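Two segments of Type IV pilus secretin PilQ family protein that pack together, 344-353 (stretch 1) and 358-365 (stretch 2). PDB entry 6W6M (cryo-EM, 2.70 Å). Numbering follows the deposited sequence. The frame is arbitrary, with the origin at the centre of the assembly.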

# COMPACT_ATOMS: atom_id res chain seq x y z
N VAL A 344 -66.59 -35.18 -28.54
CA VAL A 344 -67.63 -35.61 -29.46
C VAL A 344 -67.28 -35.11 -30.86
O VAL A 344 -66.49 -34.19 -31.03
CB VAL A 344 -69.03 -35.10 -29.05
CG1 VAL A 344 -70.06 -35.45 -30.09
CG2 VAL A 344 -69.42 -35.67 -27.71
N MET A 345 -67.87 -35.76 -31.86
CA MET A 345 -67.61 -35.38 -33.24
C MET A 345 -68.73 -35.91 -34.11
O MET A 345 -68.90 -37.13 -34.20
CB MET A 345 -66.26 -35.94 -33.69
CG MET A 345 -65.84 -35.57 -35.07
SD MET A 345 -64.19 -36.19 -35.43
CE MET A 345 -63.17 -35.02 -34.57
N SER A 346 -69.51 -35.03 -34.73
CA SER A 346 -70.66 -35.52 -35.47
C SER A 346 -70.89 -34.66 -36.70
O SER A 346 -70.54 -33.48 -36.74
CB SER A 346 -71.91 -35.54 -34.59
OG SER A 346 -72.26 -34.23 -34.20
N THR A 347 -71.50 -35.27 -37.71
CA THR A 347 -71.84 -34.57 -38.95
C THR A 347 -73.23 -34.99 -39.38
O THR A 347 -73.74 -36.04 -38.98
CB THR A 347 -70.82 -34.85 -40.06
OG1 THR A 347 -70.78 -36.26 -40.32
CG2 THR A 347 -69.45 -34.40 -39.65
N ASN A 348 -73.87 -34.15 -40.18
CA ASN A 348 -75.25 -34.37 -40.57
C ASN A 348 -75.52 -34.15 -42.05
O ASN A 348 -76.61 -34.48 -42.52
CB ASN A 348 -76.18 -33.45 -39.76
CG ASN A 348 -77.63 -33.81 -39.89
OD1 ASN A 348 -77.97 -34.98 -40.07
ND2 ASN A 348 -78.50 -32.82 -39.79
N GLY A 349 -74.56 -33.64 -42.80
CA GLY A 349 -74.84 -33.12 -44.12
C GLY A 349 -75.02 -31.63 -44.03
O GLY A 349 -76.09 -31.16 -43.61
N SER A 350 -73.99 -30.87 -44.39
CA SER A 350 -73.98 -29.41 -44.29
C SER A 350 -74.11 -28.91 -42.85
O SER A 350 -74.23 -27.72 -42.61
CB SER A 350 -75.07 -28.77 -45.16
OG SER A 350 -76.34 -28.94 -44.56
N HIS A 351 -74.06 -29.82 -41.87
CA HIS A 351 -74.14 -29.45 -40.46
C HIS A 351 -73.16 -30.32 -39.69
O HIS A 351 -73.11 -31.53 -39.91
CB HIS A 351 -75.54 -29.64 -39.89
CG HIS A 351 -76.51 -28.57 -40.26
ND1 HIS A 351 -77.32 -27.95 -39.34
CD2 HIS A 351 -76.83 -28.03 -41.46
CE1 HIS A 351 -78.08 -27.06 -39.95
NE2 HIS A 351 -77.80 -27.09 -41.24
N SER A 352 -72.43 -29.71 -38.76
CA SER A 352 -71.42 -30.44 -38.00
C SER A 352 -71.40 -29.96 -36.56
O SER A 352 -71.93 -28.90 -36.24
CB SER A 352 -70.03 -30.27 -38.61
OG SER A 352 -69.97 -30.85 -39.89
N VAL A 353 -70.78 -30.76 -35.70
CA VAL A 353 -70.58 -30.41 -34.30
C VAL A 353 -69.26 -31.02 -33.84
O VAL A 353 -69.00 -32.20 -34.06
CB VAL A 353 -71.72 -30.90 -33.39
CG1 VAL A 353 -71.38 -30.62 -31.96
CG2 VAL A 353 -73.01 -30.21 -33.74
N GLU A 358 -60.89 -26.00 -35.95
CA GLU A 358 -60.04 -26.89 -36.73
C GLU A 358 -60.62 -28.29 -36.80
O GLU A 358 -60.41 -29.02 -37.79
CB GLU A 358 -58.63 -26.90 -36.15
CG GLU A 358 -57.90 -25.56 -36.25
CD GLU A 358 -58.36 -24.55 -35.22
OE1 GLU A 358 -58.77 -24.96 -34.12
OE2 GLU A 358 -58.30 -23.34 -35.50
N SER A 359 -61.37 -28.70 -35.78
CA SER A 359 -62.04 -29.99 -35.82
C SER A 359 -63.09 -30.02 -36.92
O SER A 359 -63.12 -30.96 -37.72
CB SER A 359 -62.67 -30.28 -34.46
OG SER A 359 -63.31 -31.54 -34.44
N ASN A 360 -63.95 -29.01 -36.98
CA ASN A 360 -64.98 -28.98 -38.02
C ASN A 360 -64.37 -28.81 -39.40
O ASN A 360 -64.94 -29.29 -40.39
CB ASN A 360 -65.98 -27.85 -37.74
CG ASN A 360 -66.85 -28.13 -36.55
OD1 ASN A 360 -66.96 -29.25 -36.09
ND2 ASN A 360 -67.50 -27.09 -36.05
N LEU A 361 -63.24 -28.12 -39.50
CA LEU A 361 -62.61 -27.99 -40.81
C LEU A 361 -61.93 -29.29 -41.22
O LEU A 361 -61.69 -29.52 -42.41
CB LEU A 361 -61.61 -26.84 -40.81
CG LEU A 361 -62.20 -25.44 -40.60
CD1 LEU A 361 -61.10 -24.40 -40.62
CD2 LEU A 361 -63.24 -25.13 -41.65
N TRP A 362 -61.59 -30.15 -40.26
CA TRP A 362 -60.98 -31.43 -40.61
C TRP A 362 -62.02 -32.44 -41.08
O TRP A 362 -61.78 -33.18 -42.04
CB TRP A 362 -60.20 -32.00 -39.44
CG TRP A 362 -59.63 -33.35 -39.72
CD1 TRP A 362 -58.41 -33.62 -40.27
CD2 TRP A 362 -60.25 -34.61 -39.47
NE1 TRP A 362 -58.24 -34.98 -40.36
CE2 TRP A 362 -59.35 -35.61 -39.88
CE3 TRP A 362 -61.48 -35.00 -38.93
CZ2 TRP A 362 -59.64 -36.97 -39.78
CZ3 TRP A 362 -61.76 -36.34 -38.83
CH2 TRP A 362 -60.85 -37.31 -39.25
N GLN A 363 -63.17 -32.52 -40.41
CA GLN A 363 -64.18 -33.47 -40.82
C GLN A 363 -64.92 -32.93 -42.04
O GLN A 363 -66.14 -32.81 -42.05
CB GLN A 363 -65.15 -33.79 -39.68
CG GLN A 363 -65.78 -32.59 -39.02
CD GLN A 363 -66.77 -32.99 -37.96
OE1 GLN A 363 -66.99 -34.17 -37.72
NE2 GLN A 363 -67.38 -32.00 -37.32
N LYS A 364 -64.12 -32.58 -43.03
CA LYS A 364 -64.54 -32.08 -44.34
C LYS A 364 -63.30 -32.19 -45.23
O LYS A 364 -62.33 -32.91 -44.91
CB LYS A 364 -64.95 -30.60 -44.29
CG LYS A 364 -66.12 -30.26 -43.39
CD LYS A 364 -67.40 -30.92 -43.87
CE LYS A 364 -68.58 -30.52 -43.00
NZ LYS A 364 -69.84 -31.17 -43.44
N GLY A 365 -63.30 -31.51 -46.36
CA GLY A 365 -62.08 -31.54 -47.14
C GLY A 365 -61.16 -30.35 -46.97
O GLY A 365 -60.21 -30.22 -47.75

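The contact joins a β-hairpin to the C-terminal end of a helix and the residues that follow it, burying 401 Å² in total. No hydrogen bond crosses between the two segments, so the fit rests on packing of side chains against one another and against the hairpin backbone. The hairpin is held by its own backbone: Ser346 N donates to Val353 O (3.0 Å) and Val353 N to Ser346 O (2.9 Å), a reciprocal pair; Thr347 and Ser352 point toward the other segment, while Met345 starts sideways and reaches it with its end.

Gln363 lies at the centre. It is the first residue to leave helical phi/psi, and its CA-to-CB bond points toward the hairpin. With chi1 at p and chi2 at t, the side chain extends to the hairpin, and its amide lies across the two strands. Its amide end lies close to Met345 and Thr347, with OE1 3.2 Å from Met345 CG and 3.1 Å from Thr347 CG2, while NE2 sits 3.4 Å from Ser352 CB. NE2 also approaches the paired carbonyls, at 3.5 Å from Ser346 O and 3.6 Å from Val353 O, without hydrogen bonding to either. Instead, Gln363 NE2 donates a weak hydrogen bond to Asn360 OD1 (3.0 Å, 127°), linking the amide, if loosely, to the helix. Asn360, at chi1 m, thus brings OD1 both to this amide and to within 3.7 Å of Val353 C.

The t, t, m conformation of Met345 carries the thioether to the helix. The methyl CE reaches 3.5 Å from Ser359 OG, and SD lies 4.2 Å from Trp362 CZ3, approaching the indole obliquely at 67° from the ring normal.

Lys364 reaches the hairpin by length. Its m, m start turns the chain, and the following t, t run extends it until CE lies 3.4 Å from Ser352 OG; Lys364 NZ lies 4.3 Å from Ser350 N, two donors that form no hydrogen bond with each other.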